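Local coordinates for A223 penton protein C-terminal domain-containing protein (Sulfolobus turreted icosahedral virus, PDB 4IL7) that is a structural protein of the viral capsid, probably part of the penton, seen here as its C-terminal domain, a partial jelly roll, at residues A[91-96]-A[138-143]; A[76-81]-A[152-157]; A[112-117]-A[125-130]; A[96-101]-A[133-138]. The protein carries 1 engineered substitution. All coordinates share one frame; numbering follows the deposited sequence. Where two conformers were deposited one is given.

Contact 1: residues A[91-96]-A[138-143]; sequences YTIPAN and AGTQIT
Tyr91 and Thr92 pair with Ile142 and Gln141 where two antiparallel strands of one sheet meet, and the ladder runs on into the loops at one end of the sandwich. Tyr91 and Ile142 form the hydrogen-bonded pair: Ile142 N gives a 2.8 Å bond to Tyr91 O, and the return bond from Tyr91 N to Ile142 O is longer. Beyond the strands the backbones stay joined, Ile93 N donating to Thr140 O at 2.8 Å and nearly straight (173°), and Gly139 N donating to Ile93 O. The positive phi of Gly139 would jam a CB against the preceding carbonyl. At the loop end Asn96 OD1 accepts Ala138 N in the plane of its amide, 2.8 Å away, so a side chain continues the link beyond the last backbone bond. On the exposed face Thr92 OG1 donates to Gln141 OE1, though at 2.5 Å the separation is doubtfully short. The bend of Gln141 at chi2 (-73°) turns CD back toward Thr92, and a water accepts from Gln141 NE2. On the inner face Ile93 CD1 lies against Thr140 CG2 at 3.8 Å and near Ile142 CG1. Strand 110-118 flanks strand 141-147 on its other side, with Ile142 touching Leu116; across the sandwich Ile142 meets Ile155, while the Tyr91 ring meets that of Tyr80 at about 35°.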
# COMPACT_ATOMS: atom_id res chain seq x y z
N TYR A 91 -0.56 -5.44 -7.78
CA TYR A 91 0.87 -5.12 -7.94
C TYR A 91 1.68 -6.19 -7.26
O TYR A 91 1.25 -6.72 -6.24
CB TYR A 91 1.23 -3.73 -7.34
CG TYR A 91 0.39 -2.68 -7.97
CD1 TYR A 91 0.71 -2.15 -9.19
CD2 TYR A 91 -0.77 -2.27 -7.37
CE1 TYR A 91 -0.12 -1.22 -9.82
CE2 TYR A 91 -1.60 -1.37 -7.96
CZ TYR A 91 -1.33 -0.91 -9.20
OH TYR A 91 -2.17 -0.03 -9.75
N THR A 92 2.87 -6.44 -7.78
CA THR A 92 3.80 -7.38 -7.20
C THR A 92 4.95 -6.65 -6.56
O THR A 92 5.58 -5.79 -7.17
CB THR A 92 4.34 -8.33 -8.29
OG1 THR A 92 3.25 -9.08 -8.81
CG2 THR A 92 5.38 -9.31 -7.70
N ILE A 93 5.23 -6.98 -5.32
CA ILE A 93 6.35 -6.39 -4.63
C ILE A 93 7.62 -7.15 -5.06
O ILE A 93 7.67 -8.36 -4.95
CB ILE A 93 6.08 -6.46 -3.12
CG1 ILE A 93 4.89 -5.54 -2.79
CG2 ILE A 93 7.32 -6.09 -2.34
CD1 ILE A 93 4.28 -5.74 -1.43
N PRO A 94 8.65 -6.44 -5.55
CA PRO A 94 9.75 -7.13 -6.25
C PRO A 94 10.85 -7.71 -5.37
O PRO A 94 11.64 -8.53 -5.85
CB PRO A 94 10.33 -6.01 -7.12
CG PRO A 94 10.14 -4.78 -6.31
CD PRO A 94 8.77 -4.97 -5.67
N ALA A 95 10.95 -7.27 -4.12
CA ALA A 95 12.06 -7.66 -3.27
C ALA A 95 11.65 -7.73 -1.82
O ALA A 95 10.55 -7.34 -1.45
CB ALA A 95 13.21 -6.68 -3.43
N ASN A 96 12.52 -8.29 -1.00
CA ASN A 96 12.40 -8.17 0.43
C ASN A 96 12.67 -6.73 0.85
O ASN A 96 13.59 -6.08 0.33
CB ASN A 96 13.38 -9.08 1.18
CG ASN A 96 13.15 -10.57 0.95
OD1 ASN A 96 12.20 -11.04 0.33
ND2 ASN A 96 14.08 -11.34 1.49
N ALA A 138 9.73 -10.66 -1.03
CA ALA A 138 9.64 -10.68 -2.49
C ALA A 138 8.49 -11.51 -3.02
O ALA A 138 8.26 -12.64 -2.56
CB ALA A 138 10.94 -11.17 -3.06
N GLY A 139 7.73 -10.95 -3.94
CA GLY A 139 6.62 -11.63 -4.58
C GLY A 139 5.28 -11.44 -3.87
O GLY A 139 4.25 -11.87 -4.38
N THR A 140 5.28 -10.74 -2.72
CA THR A 140 4.02 -10.37 -2.06
C THR A 140 3.16 -9.59 -3.05
O THR A 140 3.69 -8.75 -3.81
CB THR A 140 4.31 -9.55 -0.79
OG1 THR A 140 5.06 -10.36 0.12
CG2 THR A 140 3.03 -9.10 -0.10
N GLN A 141 1.87 -9.84 -3.11
CA GLN A 141 0.95 -9.12 -3.95
C GLN A 141 0.14 -8.14 -3.16
O GLN A 141 -0.33 -8.42 -2.07
CB GLN A 141 0.02 -10.12 -4.56
CG GLN A 141 0.73 -11.14 -5.46
CD GLN A 141 1.17 -10.58 -6.74
OE1 GLN A 141 2.36 -10.55 -7.01
NE2 GLN A 141 0.22 -10.15 -7.55
N ILE A 142 -0.07 -6.97 -3.73
CA ILE A 142 -1.06 -6.00 -3.23
C ILE A 142 -2.34 -6.29 -3.96
O ILE A 142 -2.47 -6.04 -5.19
CB ILE A 142 -0.63 -4.55 -3.53
CG1 ILE A 142 0.72 -4.27 -2.91
CG2 ILE A 142 -1.70 -3.58 -3.03
CD1 ILE A 142 1.28 -2.89 -3.26
N THR A 143 -3.31 -6.93 -3.32
CA THR A 143 -4.53 -7.32 -4.02
C THR A 143 -5.68 -6.32 -3.94
O THR A 143 -6.54 -6.31 -4.77
CB THR A 143 -5.00 -8.70 -3.52
OG1 THR A 143 -5.26 -8.54 -2.11
CG2 THR A 143 -3.84 -9.68 -3.66
O HOH W 1 -0.07 -8.41 -9.61

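Contact 2: residues A[76-81]-A[152-157]; sequences NYLIYS and AILIYE
Ile155 O takes two backbone hydrogen bonds, from Ile79 N at 2.9 Å and Tyr80 N at 3.0 Å, both arriving from the same face of its carbonyl plane. With Ile79 and Tyr80 together facing Ile155, this is a classic beta bulge, which shifts the antiparallel register by one residue. Ile155 N returns a bond to Tyr80 O. Before the bulge, Tyr77 and Glu157 form a regular hydrogen-bonded pair, Tyr77 N to Glu157 O and Glu157 N to Tyr77 O, each 2.8 Å. The bulge also lets Ile79 point its side chain at the partner strand: CB lies 4.0 Å from Ile155 CG2, and CD1 reaches the backbone between Tyr156 and Glu157. On the same inward side Tyr80 has CG anti to the backbone N (chi1 179°), which sets the base of the ring on the side of Ile153; Ile153 CG2 meets the ring at its edge, 4.1 Å from Tyr80 CD2. The opposite face carries Leu78 and Leu154, crossing at about a right angle with their CD1 atoms 3.8 Å apart. Further along, Asn76 lies beside the Tyr156 ring, pointing the same way, with Asn76 OD1 at the ring edge 3.6 Å from Tyr156 CE2 and the amide plane turned 65° from the ring. Strand 76-83 is the outermost of its sheet within this chain, and strand 97-104 lies beyond strand 150-158, pairing Tyr156 with Ile100. Inward, Ile155 packs on Leu87, Ile142 and Met145 of the facing sheet, and Ile153 on Met145 and Leu147.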
# COMPACT_ATOMS: atom_id res chain seq x y z
N ASN A 76 14.60 3.18 -3.08
CA ASN A 76 13.14 3.16 -3.07
C ASN A 76 12.57 2.84 -4.42
O ASN A 76 12.72 3.63 -5.33
CB ASN A 76 12.62 4.51 -2.62
CG ASN A 76 12.89 4.81 -1.15
OD1 ASN A 76 12.80 3.93 -0.28
ND2 ASN A 76 13.14 6.09 -0.84
N TYR A 77 11.90 1.69 -4.58
CA TYR A 77 11.38 1.18 -5.86
C TYR A 77 9.91 1.60 -5.92
O TYR A 77 9.11 1.23 -5.05
CB TYR A 77 11.46 -0.35 -5.91
CG TYR A 77 11.03 -1.01 -7.26
CD1 TYR A 77 11.99 -1.47 -8.17
CD2 TYR A 77 9.65 -1.22 -7.60
CE1 TYR A 77 11.62 -2.08 -9.37
CE2 TYR A 77 9.29 -1.83 -8.82
CZ TYR A 77 10.28 -2.25 -9.70
OH TYR A 77 9.96 -2.85 -10.91
N LEU A 78 9.58 2.38 -6.94
CA LEU A 78 8.22 2.86 -7.14
C LEU A 78 7.35 1.71 -7.60
O LEU A 78 7.63 1.00 -8.59
CB LEU A 78 8.21 3.98 -8.17
CG LEU A 78 6.83 4.55 -8.56
CD1 LEU A 78 6.18 5.18 -7.34
CD2 LEU A 78 6.98 5.54 -9.65
N ILE A 79 6.16 1.57 -6.96
CA ILE A 79 5.19 0.57 -7.34
C ILE A 79 3.94 1.20 -7.97
O ILE A 79 3.43 0.71 -8.99
CB ILE A 79 4.83 -0.34 -6.14
CG1 ILE A 79 6.07 -1.14 -5.70
CG2 ILE A 79 3.64 -1.25 -6.43
CD1 ILE A 79 5.91 -1.82 -4.34
N TYR A 80 3.41 2.26 -7.35
CA TYR A 80 2.18 2.89 -7.87
C TYR A 80 2.09 4.34 -7.40
O TYR A 80 2.45 4.67 -6.26
CB TYR A 80 0.92 2.16 -7.38
CG TYR A 80 -0.38 2.78 -7.86
CD1 TYR A 80 -0.72 2.74 -9.16
CD2 TYR A 80 -1.18 3.48 -6.99
CE1 TYR A 80 -1.90 3.31 -9.58
CE2 TYR A 80 -2.38 4.06 -7.42
CZ TYR A 80 -2.74 3.96 -8.72
OH TYR A 80 -3.93 4.53 -9.23
N SER A 81 1.66 5.22 -8.26
CA SER A 81 1.28 6.57 -7.86
C SER A 81 -0.04 6.89 -8.50
O SER A 81 -0.17 6.79 -9.73
CB SER A 81 2.36 7.54 -8.38
OG SER A 81 2.03 8.90 -8.14
N ALA A 152 -4.47 11.14 -2.46
CA ALA A 152 -3.30 10.81 -3.26
C ALA A 152 -2.69 9.54 -2.69
O ALA A 152 -2.53 9.45 -1.45
CB ALA A 152 -2.31 11.97 -3.25
N ILE A 153 -2.30 8.62 -3.54
CA ILE A 153 -1.81 7.32 -3.14
C ILE A 153 -0.44 7.11 -3.74
O ILE A 153 -0.29 7.08 -4.97
CB ILE A 153 -2.78 6.24 -3.64
CG1 ILE A 153 -4.20 6.43 -3.12
CG2 ILE A 153 -2.26 4.84 -3.32
CD1 ILE A 153 -5.26 5.69 -3.94
N LEU A 154 0.57 6.88 -2.90
CA LEU A 154 1.93 6.59 -3.34
C LEU A 154 2.36 5.28 -2.69
O LEU A 154 2.23 5.16 -1.47
CB LEU A 154 2.85 7.71 -2.93
CG LEU A 154 4.35 7.49 -3.19
CD1 LEU A 154 4.62 7.47 -4.67
CD2 LEU A 154 5.17 8.53 -2.45
N ILE A 155 2.78 4.32 -3.50
CA ILE A 155 3.21 3.04 -2.97
C ILE A 155 4.61 2.77 -3.53
O ILE A 155 4.83 2.83 -4.74
CB ILE A 155 2.28 1.89 -3.41
CG1 ILE A 155 0.84 2.20 -2.99
CG2 ILE A 155 2.77 0.59 -2.81
CD1 ILE A 155 -0.18 1.17 -3.40
N TYR A 156 5.56 2.50 -2.65
CA TYR A 156 6.90 2.17 -3.07
C TYR A 156 7.49 1.22 -2.03
O TYR A 156 6.92 0.99 -1.00
CB TYR A 156 7.80 3.44 -3.17
CG TYR A 156 8.01 4.27 -1.94
CD1 TYR A 156 7.13 5.24 -1.56
CD2 TYR A 156 9.15 4.09 -1.15
CE1 TYR A 156 7.33 6.00 -0.43
CE2 TYR A 156 9.38 4.88 -0.04
CZ TYR A 156 8.51 5.85 0.33
OH TYR A 156 8.73 6.63 1.44
N GLU A 157 8.63 0.61 -2.35
CA GLU A 157 9.32 -0.31 -1.43
C GLU A 157 10.74 0.15 -1.17
O GLU A 157 11.51 0.43 -2.09
CB GLU A 157 9.38 -1.71 -2.01
CG GLU A 157 9.94 -2.71 -1.03
CD GLU A 157 10.11 -4.11 -1.52
OE1 GLU A 157 10.11 -4.38 -2.74
OE2 GLU A 157 10.17 -4.96 -0.59

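Contact 3: residues A[112-117]-A[125-130]; sequences GQITLT and FNLQTG
Gly112 pairs with Leu127 and Ile114 with Phe125 in hydrogen-bonded positions of an antiparallel ladder. Bonds of 3.0 Å from Ile114 N to Phe125 O and 2.9 Å from Phe125 N to Ile114 O close the second pair. In the first, Leu127 N approaches Gly112 O from well above the carbonyl plane, while the reverse bond, Gly112 N to Leu127 O, is weak. Between them Gln113 CA sends a CH...O contact to Phe125 O. Gly112 has backbone angles (phi 158°) at which a CB would strike the preceding carbonyl.

The apolar contacts lie on the inward face. Ile114 CG2, set between the backbone N and the carbonyl carbon (chi1 -168° sends CG1 anti to N), touches both Phe125 CB and Leu127 CD2 at 3.9 Å. Leu116 crosses Phe125 at about a right angle, its CD1 3.8 Å from ring atom CE1.

Polar groups occupy the outer face. Asn126 OD1 is in reach of two waters, while Asn126 ND2 bonds to Asn110 OD1.

Residues 112-117 and 125-128 belong to the two arms of the beta hairpin 110-118/121-128, which forms one margin of its four-stranded sheet within this chain. An apolar inner face turned to the other sheet, here to Ile134, and a polar outer face are characteristic of a beta sandwich such as the partial jelly roll.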
# COMPACT_ATOMS: atom_id res chain seq x y z
N GLY A 112 -8.37 3.87 5.66
CA GLY A 112 -8.80 2.69 4.93
C GLY A 112 -8.02 1.46 5.28
O GLY A 112 -7.58 1.30 6.40
N GLN A 113 -7.90 0.61 4.25
CA GLN A 113 -7.42 -0.76 4.38
C GLN A 113 -6.62 -1.13 3.16
O GLN A 113 -6.95 -0.69 2.08
CB GLN A 113 -8.57 -1.77 4.52
CG GLN A 113 -9.35 -1.69 5.80
CD GLN A 113 -10.15 -2.97 6.00
OE1 GLN A 113 -10.43 -3.75 5.00
NE2 GLN A 113 -10.35 -3.29 7.25
N ILE A 114 -5.64 -2.01 3.36
CA ILE A 114 -4.91 -2.68 2.26
C ILE A 114 -4.85 -4.15 2.56
O ILE A 114 -4.69 -4.57 3.69
CB ILE A 114 -3.50 -2.06 2.02
CG1 ILE A 114 -2.84 -2.54 0.73
CG2 ILE A 114 -2.62 -2.22 3.23
CD1 ILE A 114 -1.56 -1.77 0.35
N THR A 115 -4.91 -4.98 1.50
CA THR A 115 -4.77 -6.41 1.59
C THR A 115 -3.60 -6.88 0.82
O THR A 115 -3.41 -6.47 -0.36
CB THR A 115 -6.02 -7.11 1.07
OG1 THR A 115 -7.16 -6.65 1.78
CG2 THR A 115 -5.95 -8.63 1.20
N LEU A 116 -2.75 -7.69 1.41
CA LEU A 116 -1.58 -8.29 0.82
C LEU A 116 -1.66 -9.78 0.82
O LEU A 116 -2.21 -10.37 1.79
CB LEU A 116 -0.31 -7.92 1.59
CG LEU A 116 -0.02 -6.44 1.83
CD1 LEU A 116 1.28 -6.21 2.55
CD2 LEU A 116 -0.01 -5.64 0.54
N THR A 117 -1.10 -10.47 -0.14
CA THR A 117 -1.05 -11.91 -0.16
C THR A 117 0.35 -12.37 -0.44
O THR A 117 1.02 -11.82 -1.31
CB THR A 117 -2.06 -12.48 -1.14
OG1 THR A 117 -1.64 -12.26 -2.51
CG2 THR A 117 -3.40 -11.98 -0.96
N PHE A 125 -4.46 -4.87 6.55
CA PHE A 125 -3.86 -3.82 7.39
C PHE A 125 -4.70 -2.54 7.34
O PHE A 125 -5.13 -2.08 6.30
CB PHE A 125 -2.45 -3.46 6.90
CG PHE A 125 -1.51 -4.60 6.95
CD1 PHE A 125 -1.36 -5.45 5.85
CD2 PHE A 125 -0.77 -4.88 8.08
CE1 PHE A 125 -0.51 -6.51 5.87
CE2 PHE A 125 0.13 -5.97 8.10
CZ PHE A 125 0.22 -6.75 6.98
N ASN A 126 -4.83 -1.93 8.50
CA ASN A 126 -5.32 -0.55 8.63
C ASN A 126 -4.30 0.42 8.01
O ASN A 126 -3.13 0.29 8.15
CB ASN A 126 -5.47 -0.22 10.11
CG ASN A 126 -6.18 1.06 10.29
OD1 ASN A 126 -7.35 1.15 10.04
ND2 ASN A 126 -5.45 2.03 10.76
N LEU A 127 -4.90 1.39 7.31
CA LEU A 127 -4.12 2.54 6.78
C LEU A 127 -4.57 3.81 7.49
O LEU A 127 -5.72 4.02 7.74
CB LEU A 127 -4.34 2.73 5.30
CG LEU A 127 -3.84 1.59 4.42
CD1 LEU A 127 -4.28 1.84 2.98
CD2 LEU A 127 -2.36 1.44 4.51
N GLN A 128 -3.55 4.64 7.74
CA GLN A 128 -3.73 6.01 8.23
C GLN A 128 -3.15 6.93 7.13
O GLN A 128 -2.33 6.57 6.32
CB GLN A 128 -3.06 6.23 9.61
CG GLN A 128 -3.58 5.27 10.64
CD GLN A 128 -3.11 5.54 12.02
OE1 GLN A 128 -1.95 5.79 12.23
NE2 GLN A 128 -4.03 5.46 12.98
N THR A 129 -3.49 8.22 7.28
CA THR A 129 -2.82 9.20 6.46
C THR A 129 -1.36 9.26 6.83
O THR A 129 -0.96 8.96 7.97
CB THR A 129 -3.45 10.58 6.59
OG1 THR A 129 -3.34 11.06 7.94
CG2 THR A 129 -4.86 10.57 6.14
N GLY A 130 -0.55 9.73 5.87
CA GLY A 130 0.86 9.71 6.01
C GLY A 130 1.48 8.37 5.62
O GLY A 130 0.91 7.66 4.81
O HOH W 2 -9.03 2.77 8.54
O HOH W 3 -9.29 -0.57 8.64

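Contact 4: residues A[96-101]-A[133-138]; sequences NGYLII and KIPVIA
Tyr98 lays one ring face under the side chain of Lys133. Lys133 CE sits 3.5 Å above the ring plane, offset toward the rim and closest to CG and CD1, a CH-pi contact. Lys133 NZ is 4.8 Å from the ring centroid and only 12° off its normal, a cation-pi geometry. The lysine is extended beyond CG, and CG itself is anti to the backbone N (chi1 -179°), which starts the chain on its course across the ring. Pro135 CG approaches the same ring obliquely, 3.8 Å from CE1. Beside the lysine runs Ile100, pointing the same way, with CD1 3.6 Å from Lys133 CG. Tyr98, Ile100, Lys133 and Pro135 thus share one face of the sheet. The backbone beneath them is a regular antiparallel ladder: Gly97 N bonds to Val136 O at 3.0 Å and Val136 N to Gly97 O at 2.9 Å, and Leu99 and Ile134 form a second reciprocal pair. At the end of the strands Asn96 OD1, which holds Ala138 N, also lies against the CA and CB of Ile137. The other face is aliphatic and buried. Leu99 CB touches Val136 CG1 at 3.9 Å, and Ile101 CD1 meets Ile134 CD1, the two side chains crossing at a slant. Strand 130-136 is the outermost of its sheet within this chain, whereas strand 97-104 is paired on its other side with strand 150-158 through backbone bonds of Ile100 to Tyr156 and Tyr98 to Glu158. Across the sandwich Leu99 and Ile134 pack on Leu116, and Ile101 on Ile114.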
# COMPACT_ATOMS: atom_id res chain seq x y z
N ASN A 96 12.52 -8.29 -1.00
CA ASN A 96 12.40 -8.17 0.43
C ASN A 96 12.67 -6.73 0.85
O ASN A 96 13.59 -6.08 0.33
CB ASN A 96 13.38 -9.08 1.18
CG ASN A 96 13.15 -10.57 0.95
OD1 ASN A 96 12.20 -11.04 0.33
ND2 ASN A 96 14.08 -11.34 1.49
N GLY A 97 11.87 -6.22 1.78
CA GLY A 97 12.08 -4.87 2.31
C GLY A 97 10.85 -4.37 3.03
O GLY A 97 10.10 -5.15 3.59
N TYR A 98 10.65 -3.05 3.01
CA TYR A 98 9.51 -2.41 3.62
C TYR A 98 8.64 -1.78 2.55
O TYR A 98 9.07 -0.89 1.80
CB TYR A 98 9.94 -1.35 4.63
CG TYR A 98 10.70 -1.94 5.76
CD1 TYR A 98 10.04 -2.49 6.84
CD2 TYR A 98 12.08 -2.03 5.69
CE1 TYR A 98 10.74 -3.09 7.87
CE2 TYR A 98 12.80 -2.62 6.70
CZ TYR A 98 12.13 -3.16 7.79
OH TYR A 98 12.84 -3.74 8.82
N LEU A 99 7.40 -2.22 2.50
CA LEU A 99 6.38 -1.59 1.68
C LEU A 99 5.92 -0.32 2.37
O LEU A 99 5.51 -0.30 3.56
CB LEU A 99 5.20 -2.50 1.52
CG LEU A 99 4.09 -1.99 0.60
CD1 LEU A 99 4.56 -1.88 -0.83
CD2 LEU A 99 2.87 -2.90 0.67
N ILE A 100 6.00 0.78 1.62
CA ILE A 100 5.54 2.06 2.11
C ILE A 100 4.32 2.51 1.32
O ILE A 100 4.36 2.61 0.10
CB ILE A 100 6.64 3.16 2.01
CG1 ILE A 100 7.95 2.71 2.64
CG2 ILE A 100 6.13 4.46 2.57
CD1 ILE A 100 7.85 2.50 4.11
N ILE A 101 3.24 2.81 2.03
CA ILE A 101 2.02 3.33 1.47
C ILE A 101 1.85 4.69 2.06
O ILE A 101 1.64 4.83 3.29
CB ILE A 101 0.80 2.45 1.77
CG1 ILE A 101 1.03 0.97 1.32
CG2 ILE A 101 -0.42 3.03 1.06
CD1 ILE A 101 1.25 0.10 2.49
N LYS A 133 4.04 1.61 6.94
CA LYS A 133 5.24 0.81 6.63
C LYS A 133 4.96 -0.63 7.07
O LYS A 133 4.65 -0.90 8.25
CB LYS A 133 6.40 1.41 7.43
CG LYS A 133 7.74 0.76 7.23
CD LYS A 133 8.83 1.67 7.81
CE LYS A 133 10.19 1.04 7.64
NZ LYS A 133 11.21 1.98 8.21
N ILE A 134 5.13 -1.56 6.13
CA ILE A 134 4.86 -2.97 6.31
C ILE A 134 6.02 -3.80 5.77
O ILE A 134 6.36 -3.75 4.62
CB ILE A 134 3.57 -3.39 5.55
CG1 ILE A 134 2.37 -2.49 5.94
CG2 ILE A 134 3.26 -4.85 5.79
CD1 ILE A 134 1.10 -2.70 5.08
N PRO A 135 6.68 -4.59 6.65
CA PRO A 135 7.68 -5.54 6.16
C PRO A 135 7.08 -6.55 5.21
O PRO A 135 6.02 -7.10 5.49
CB PRO A 135 8.15 -6.24 7.45
CG PRO A 135 7.71 -5.36 8.55
CD PRO A 135 6.48 -4.66 8.09
N VAL A 136 7.73 -6.79 4.09
CA VAL A 136 7.27 -7.67 3.09
C VAL A 136 8.43 -8.51 2.47
O VAL A 136 9.60 -8.09 2.43
CB VAL A 136 6.53 -6.93 1.95
CG1 VAL A 136 5.24 -6.32 2.47
CG2 VAL A 136 7.40 -5.88 1.28
N ILE A 137 8.08 -9.69 1.97
CA ILE A 137 9.04 -10.49 1.24
C ILE A 137 8.71 -10.42 -0.26
O ILE A 137 7.59 -10.09 -0.71
CB ILE A 137 9.18 -11.92 1.78
CG1 ILE A 137 8.04 -12.74 1.29
CG2 ILE A 137 9.15 -11.91 3.32
CD1 ILE A 137 8.14 -14.18 1.73
N ALA A 138 9.73 -10.66 -1.03
CA ALA A 138 9.64 -10.68 -2.49
C ALA A 138 8.49 -11.51 -3.02
O ALA A 138 8.26 -12.64 -2.56
CB ALA A 138 10.94 -11.17 -3.06

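In the fold
Contacts 2 and 4 lie in one four-stranded sheet, joined where strand 150-158 pairs with 97-104; contacts 1 and 3 lie in the other, joined through 141-147 and 110-118. Each pairs an outermost strand with an inner one. All four are partly buried, with apolar side chains inward and exposed residues on the outer face. The inward faces make a common apolar core, with Leu99 touching Ile93, Ile142 and Leu116, and Phe125 packed on Ile134. Outer faces differ: a Thr-Gln side-chain pair in contact 1, leucines and tyrosine in contact 2, a hydrated asparagine in contact 3, a lysine over tyrosine in contact 4. Contacts 1 and 4 share Asn96 and Ala138; contact 2 alone carries the bulge.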